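Local coordinates for protein ferredoxin--NADP reductase, apicoplast (Plasmodium falciparum, PDB 3JQQ) that transfers electrons between ferredoxin and NADP(H) through a bound FAD in the apicoplast, and may serve the terminal step of isoprenoid precursor synthesis, at residues K47-E50 with G51-C54; N144-I147 with N148-I151; E262-K265 with R266-E269. The protein carries 1 engineered substitution. All blocks are in the same frame, centred on the assembly; numbering follows the deposited sequence.

Overall arrangement
All three contacts are local, each made where the chain bends between two neighbouring segments. Contacts 1 and 2 belong to the FAD-binding region and resemble each other: a type II beta turn leads into a strand, and the last turn residue reaches back to a backbone N-H, with a histidine ring in the buried contact 1 and a hydrated aspartate in the more exposed contact 2. Their strands, 53-56 and 150-157, are neighbours in one antiparallel sheet, with contact centres about 21 Å apart. Contact 3 lies on the surface of the NADP-binding region, about 44 Å from contact 2 between centres. There a salt bridge ties the residue between two helices to the first, and a lysine of the second rests a methylene on a tyrosine face.

Contact 1 (K47-E50 with G51-C54); sequences KYLE and GHTC
The imidazole of H52 lies alongside L49, pointing the same way, and its CE1 comes within 3.5 Å of L49 CB. Beyond this overlap the ring presents its edge to the chain: L49 N donates to H52 ND1 at 2.7 Å, and the line between them is nearly in the ring plane. The bond is fairly straight, with 160° at the hydrogen. Histidine suits the place because its ring nitrogen can accept the L49 N-H in the ring plane while the ring carbon CE1 rests beside L49 CB. With CG beside its own backbone N and anti to the carbonyl carbon (chi1 -83°), the ring is turned back over the start of the turn, where ND1 meets L49 N. That turn is a type II beta turn from L49 to H52, closed by H52 N donating to L49 O at 3.0 Å, so backbone and side chain of H52 both grip L49. G51 holds the third position with phi 102°, where a side chain would be jammed against the carbonyl oxygen of E50. Y48 CB also reaches H52, 3.9 Å from H52 ND1, while the phenol leads away from the turn to hydrogen-bond S107 through its OH. E50 points away from G51-C54, against S187, F188 and K191 of helix 183-192, and its OE2 is held by N109 N and S108 OG. From here the chain enters strand 53-56, where T53 and C54 pair with H157 and Y103 through their backbones.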
# COMPACT_ATOMS: atom_id res chain seq x y z
N LYS B 47 14.82 -1.16 23.34
CA LYS B 47 14.95 0.27 23.56
C LYS B 47 14.43 1.05 22.37
O LYS B 47 14.74 0.74 21.22
CB LYS B 47 16.42 0.63 23.81
CG LYS B 47 17.02 -0.04 25.04
CD LYS B 47 16.61 0.69 26.31
CE LYS B 47 17.24 0.04 27.54
NZ LYS B 47 17.03 0.87 28.76
N TYR B 48 13.63 2.07 22.66
CA TYR B 48 13.03 2.87 21.61
C TYR B 48 12.57 4.20 22.17
O TYR B 48 12.39 4.36 23.37
CB TYR B 48 11.82 2.13 21.00
CG TYR B 48 10.68 1.93 21.97
CD1 TYR B 48 10.63 0.82 22.80
CD2 TYR B 48 9.64 2.85 22.06
CE1 TYR B 48 9.59 0.63 23.69
CE2 TYR B 48 8.59 2.67 22.95
CZ TYR B 48 8.57 1.55 23.76
OH TYR B 48 7.53 1.36 24.64
N LEU B 49 12.41 5.16 21.27
CA LEU B 49 11.76 6.42 21.60
C LEU B 49 10.37 6.39 21.00
O LEU B 49 10.12 5.69 20.01
CB LEU B 49 12.55 7.59 21.02
CG LEU B 49 13.94 7.87 21.59
CD1 LEU B 49 14.55 9.09 20.92
CD2 LEU B 49 13.89 8.05 23.09
N GLU B 50 9.46 7.16 21.59
CA GLU B 50 8.14 7.30 21.02
C GLU B 50 8.26 7.66 19.54
O GLU B 50 9.06 8.52 19.17
CB GLU B 50 7.34 8.36 21.78
CG GLU B 50 6.91 7.94 23.19
CD GLU B 50 8.05 7.98 24.20
OE1 GLU B 50 9.07 8.65 23.94
OE2 GLU B 50 7.92 7.33 25.27
N GLY B 51 7.47 7.00 18.70
CA GLY B 51 7.50 7.25 17.27
C GLY B 51 8.26 6.20 16.49
O GLY B 51 8.10 6.07 15.28
N HIS B 52 9.10 5.44 17.19
CA HIS B 52 9.87 4.39 16.53
C HIS B 52 9.01 3.24 16.06
O HIS B 52 7.89 3.04 16.52
CB HIS B 52 10.97 3.85 17.44
CG HIS B 52 12.21 4.67 17.45
ND1 HIS B 52 12.82 5.09 18.61
CD2 HIS B 52 12.95 5.17 16.44
CE1 HIS B 52 13.89 5.80 18.32
NE2 HIS B 52 13.99 5.87 17.01
N THR B 53 9.57 2.48 15.13
CA THR B 53 8.97 1.24 14.69
C THR B 53 9.86 0.10 15.13
O THR B 53 11.05 0.29 15.41
CB THR B 53 8.85 1.18 13.17
OG1 THR B 53 8.29 -0.08 12.79
CG2 THR B 53 10.22 1.33 12.53
N CYS B 54 9.28 -1.09 15.22
CA CYS B 54 10.05 -2.30 15.42
C CYS B 54 9.80 -3.17 14.21
O CYS B 54 8.85 -2.94 13.46
CB CYS B 54 9.60 -3.02 16.69
SG CYS B 54 7.83 -3.41 16.73

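Contact 2 (N144-I147 with N148-I151); sequences NLKI and NDDI
D149 OD2 is gripped by the backbone of K146, whose N lies 3.0 Å away, and by a water at 2.6 Å. The N-H points almost straight at the oxygen (165°) but meets it from above the carboxylate plane, 68° out of it. That water also donates to N144 O and has a weak bond to K146 NZ, linking the end of the preceding segment with the aspartate. The other oxygen, D149 OD1, receives a second water at 2.8 Å, which bridges to I147 O. Aspartate suits the site because its short side chain, with CG beside its own N (chi1 -86°), brings OD2 back to K146 N, while each oxygen also accepts one water. The backbone closes the same loop: D149 N donates to K146 O at 3.1 Å in a type II beta turn running from K146 to D149. N148 takes the third position with positive phi, a conformation that asparagine tolerates well. On the apolar side, L145 CD2 packs on D149 CB at 3.7 Å, and L145 CD1 meets I151 CD1 at 4.2 Å, the two branched chains crossing at about a right angle. The turn carries the chain from helix 137-144 into strand 150-157, alongside strand 16-25, whose C18 and I20 pair with I151 and with N148 and D149 through the backbone and whose K17 and K19 form salt bridges with D150.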
# COMPACT_ATOMS: atom_id res chain seq x y z
N ASN B 144 -2.59 -16.11 13.65
CA ASN B 144 -2.47 -17.39 14.35
C ASN B 144 -1.76 -17.30 15.71
O ASN B 144 -1.71 -18.29 16.44
CB ASN B 144 -1.77 -18.41 13.45
CG ASN B 144 -2.58 -18.76 12.22
OD1 ASN B 144 -3.72 -19.21 12.32
ND2 ASN B 144 -2.00 -18.55 11.04
N LEU B 145 -1.23 -16.13 16.04
CA LEU B 145 -0.51 -15.96 17.31
C LEU B 145 -1.38 -16.25 18.53
O LEU B 145 -2.53 -15.82 18.61
CB LEU B 145 0.07 -14.54 17.42
CG LEU B 145 1.50 -14.31 16.93
CD1 LEU B 145 1.85 -12.83 16.97
CD2 LEU B 145 2.49 -15.13 17.74
N LYS B 146 -0.80 -16.97 19.49
CA LYS B 146 -1.46 -17.23 20.76
C LYS B 146 -0.80 -16.44 21.89
O LYS B 146 0.36 -16.02 21.77
CB LYS B 146 -1.42 -18.72 21.10
CG LYS B 146 -2.13 -19.62 20.11
CD LYS B 146 -2.09 -21.07 20.59
CE LYS B 146 -2.80 -22.01 19.62
NZ LYS B 146 -2.07 -22.13 18.32
N ILE B 147 -1.54 -16.25 22.97
CA ILE B 147 -1.01 -15.67 24.19
C ILE B 147 0.17 -16.51 24.70
O ILE B 147 0.08 -17.74 24.78
CB ILE B 147 -2.12 -15.53 25.26
CG1 ILE B 147 -2.71 -14.11 25.24
CG2 ILE B 147 -1.58 -15.86 26.65
CD1 ILE B 147 -2.97 -13.58 23.85
N ASN B 148 1.28 -15.84 25.00
CA ASN B 148 2.51 -16.50 25.47
C ASN B 148 3.38 -17.14 24.37
O ASN B 148 4.35 -17.83 24.68
CB ASN B 148 2.24 -17.50 26.59
CG ASN B 148 3.47 -17.74 27.47
OD1 ASN B 148 3.87 -18.88 27.70
ND2 ASN B 148 4.06 -16.66 27.96
N ASP B 149 3.03 -16.91 23.11
CA ASP B 149 3.89 -17.34 22.01
C ASP B 149 5.16 -16.49 21.94
O ASP B 149 5.17 -15.35 22.41
CB ASP B 149 3.16 -17.23 20.67
CG ASP B 149 2.34 -18.46 20.35
OD1 ASP B 149 2.31 -19.39 21.18
OD2 ASP B 149 1.72 -18.50 19.26
N ASP B 150 6.21 -17.05 21.36
CA ASP B 150 7.43 -16.29 21.07
C ASP B 150 7.20 -15.37 19.87
O ASP B 150 6.56 -15.76 18.90
CB ASP B 150 8.60 -17.23 20.77
CG ASP B 150 9.11 -17.96 22.00
OD1 ASP B 150 8.73 -17.59 23.13
OD2 ASP B 150 9.90 -18.92 21.84
N ILE B 151 7.72 -14.15 19.95
CA ILE B 151 7.75 -13.25 18.81
C ILE B 151 9.09 -12.52 18.79
O ILE B 151 9.58 -12.08 19.83
CB ILE B 151 6.57 -12.25 18.82
CG1 ILE B 151 6.52 -11.46 17.51
CG2 ILE B 151 6.66 -11.32 20.01
CD1 ILE B 151 5.33 -10.52 17.40
O HOH W 1 0.55 -19.96 17.50
O HOH W 2 1.63 -20.13 23.80

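Contact 3 (E262-K265 with R266-E269); sequences EIYK and RKTE
A bend at chi2 of E262 (-51°) and one at chi3 of R266 (146°) bring carboxylate and guanidinium together. The two residues are four apart across a helix-to-helix junction: R266 is the first to leave helical angles after helix 259-265 and also the N-cap residue of helix 267-276, in the NADP-binding region. E262 OE2 uses its syn lone pair to accept R266 NE at 2.7 Å, essentially in the guanidinium plane, and the bond is nearly straight. R266 NH2 adds a weak bond to the same E262 OE2 at 3.3 Å. The two flat groups stand 69° apart, and OE2 alone bonds to the guanidinium. The backbone makes the same i to i+4 link, R266 N donating to E262 O at 3.2 Å. Glutamate and arginine have the length to span this step and opposite charges suited to a partly exposed surface, and each also packs on strand 240-246, E262 on V245 and R266 on H243. Next to it, Y264 and K267 lie side by side and both touch I296 of helix 289-298; Y264 also packs on N251 of the second subunit. Tyrosine and lysine suit each other here, because the aromatic face accepts both K267 CD, as a CH-pi contact, and the ammonium, as an off-centre cation-pi contact with NZ 4.9 Å from the Y264 centroid. The closest approach of the two side chains is K267 CD to Y264 CE1, at 4.0 Å.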
# COMPACT_ATOMS: atom_id res chain seq x y z
N GLU B 262 -10.46 17.20 3.84
CA GLU B 262 -11.01 17.82 5.04
C GLU B 262 -10.11 18.99 5.42
O GLU B 262 -10.59 20.09 5.73
CB GLU B 262 -11.03 16.81 6.18
CG GLU B 262 -12.32 16.77 6.97
CD GLU B 262 -12.76 18.14 7.45
OE1 GLU B 262 -13.92 18.53 7.17
OE2 GLU B 262 -11.95 18.83 8.09
N ILE B 263 -8.81 18.74 5.39
CA ILE B 263 -7.82 19.76 5.71
C ILE B 263 -7.86 20.89 4.69
O ILE B 263 -7.76 22.07 5.06
CB ILE B 263 -6.41 19.16 5.80
CG1 ILE B 263 -6.34 18.17 6.96
CG2 ILE B 263 -5.38 20.25 5.96
CD1 ILE B 263 -5.01 17.44 7.06
N TYR B 264 -8.03 20.55 3.41
CA TYR B 264 -8.14 21.58 2.38
C TYR B 264 -9.44 22.37 2.53
O TYR B 264 -9.51 23.54 2.18
CB TYR B 264 -8.04 20.98 0.97
CG TYR B 264 -7.86 22.03 -0.11
CD1 TYR B 264 -6.60 22.49 -0.46
CD2 TYR B 264 -8.96 22.58 -0.77
CE1 TYR B 264 -6.43 23.46 -1.44
CE2 TYR B 264 -8.80 23.54 -1.75
CZ TYR B 264 -7.53 23.98 -2.08
OH TYR B 264 -7.37 24.94 -3.06
N LYS B 265 -10.46 21.71 3.06
CA LYS B 265 -11.74 22.36 3.33
C LYS B 265 -11.55 23.48 4.34
O LYS B 265 -12.14 24.55 4.20
CB LYS B 265 -12.75 21.34 3.86
CG LYS B 265 -14.20 21.79 3.79
CD LYS B 265 -15.10 20.81 4.51
CE LYS B 265 -16.53 20.88 4.00
NZ LYS B 265 -17.11 22.25 4.13
N ARG B 266 -10.72 23.24 5.35
CA ARG B 266 -10.38 24.28 6.31
C ARG B 266 -8.89 24.61 6.28
O ARG B 266 -8.20 24.49 7.29
CB ARG B 266 -10.82 23.92 7.73
CG ARG B 266 -10.82 22.43 8.06
CD ARG B 266 -11.26 22.23 9.50
NE ARG B 266 -12.04 21.00 9.70
CZ ARG B 266 -12.86 20.80 10.72
NH1 ARG B 266 -13.03 21.75 11.64
NH2 ARG B 266 -13.54 19.66 10.82
N LYS B 267 -8.40 25.03 5.11
CA LYS B 267 -6.97 25.28 4.94
C LYS B 267 -6.45 26.53 5.65
O LYS B 267 -5.31 26.55 6.10
CB LYS B 267 -6.58 25.29 3.45
CG LYS B 267 -7.10 26.47 2.65
CD LYS B 267 -6.57 26.41 1.22
CE LYS B 267 -7.00 27.61 0.40
NZ LYS B 267 -8.47 27.65 0.19
N THR B 268 -7.28 27.56 5.76
CA THR B 268 -6.86 28.79 6.44
C THR B 268 -6.61 28.58 7.93
O THR B 268 -5.64 29.09 8.49
CB THR B 268 -7.86 29.96 6.23
OG1 THR B 268 -9.20 29.46 6.34
CG2 THR B 268 -7.67 30.58 4.85
N GLU B 269 -7.49 27.81 8.56
CA GLU B 269 -7.35 27.48 9.98
C GLU B 269 -6.15 26.57 10.22
O GLU B 269 -5.44 26.70 11.23
CB GLU B 269 -8.63 26.84 10.52
CG GLU B 269 -9.74 27.83 10.85
CD GLU B 269 -10.32 28.52 9.63
OE1 GLU B 269 -10.25 27.94 8.53
OE2 GLU B 269 -10.84 29.64 9.78
O HOH W 3 -11.42 27.20 6.01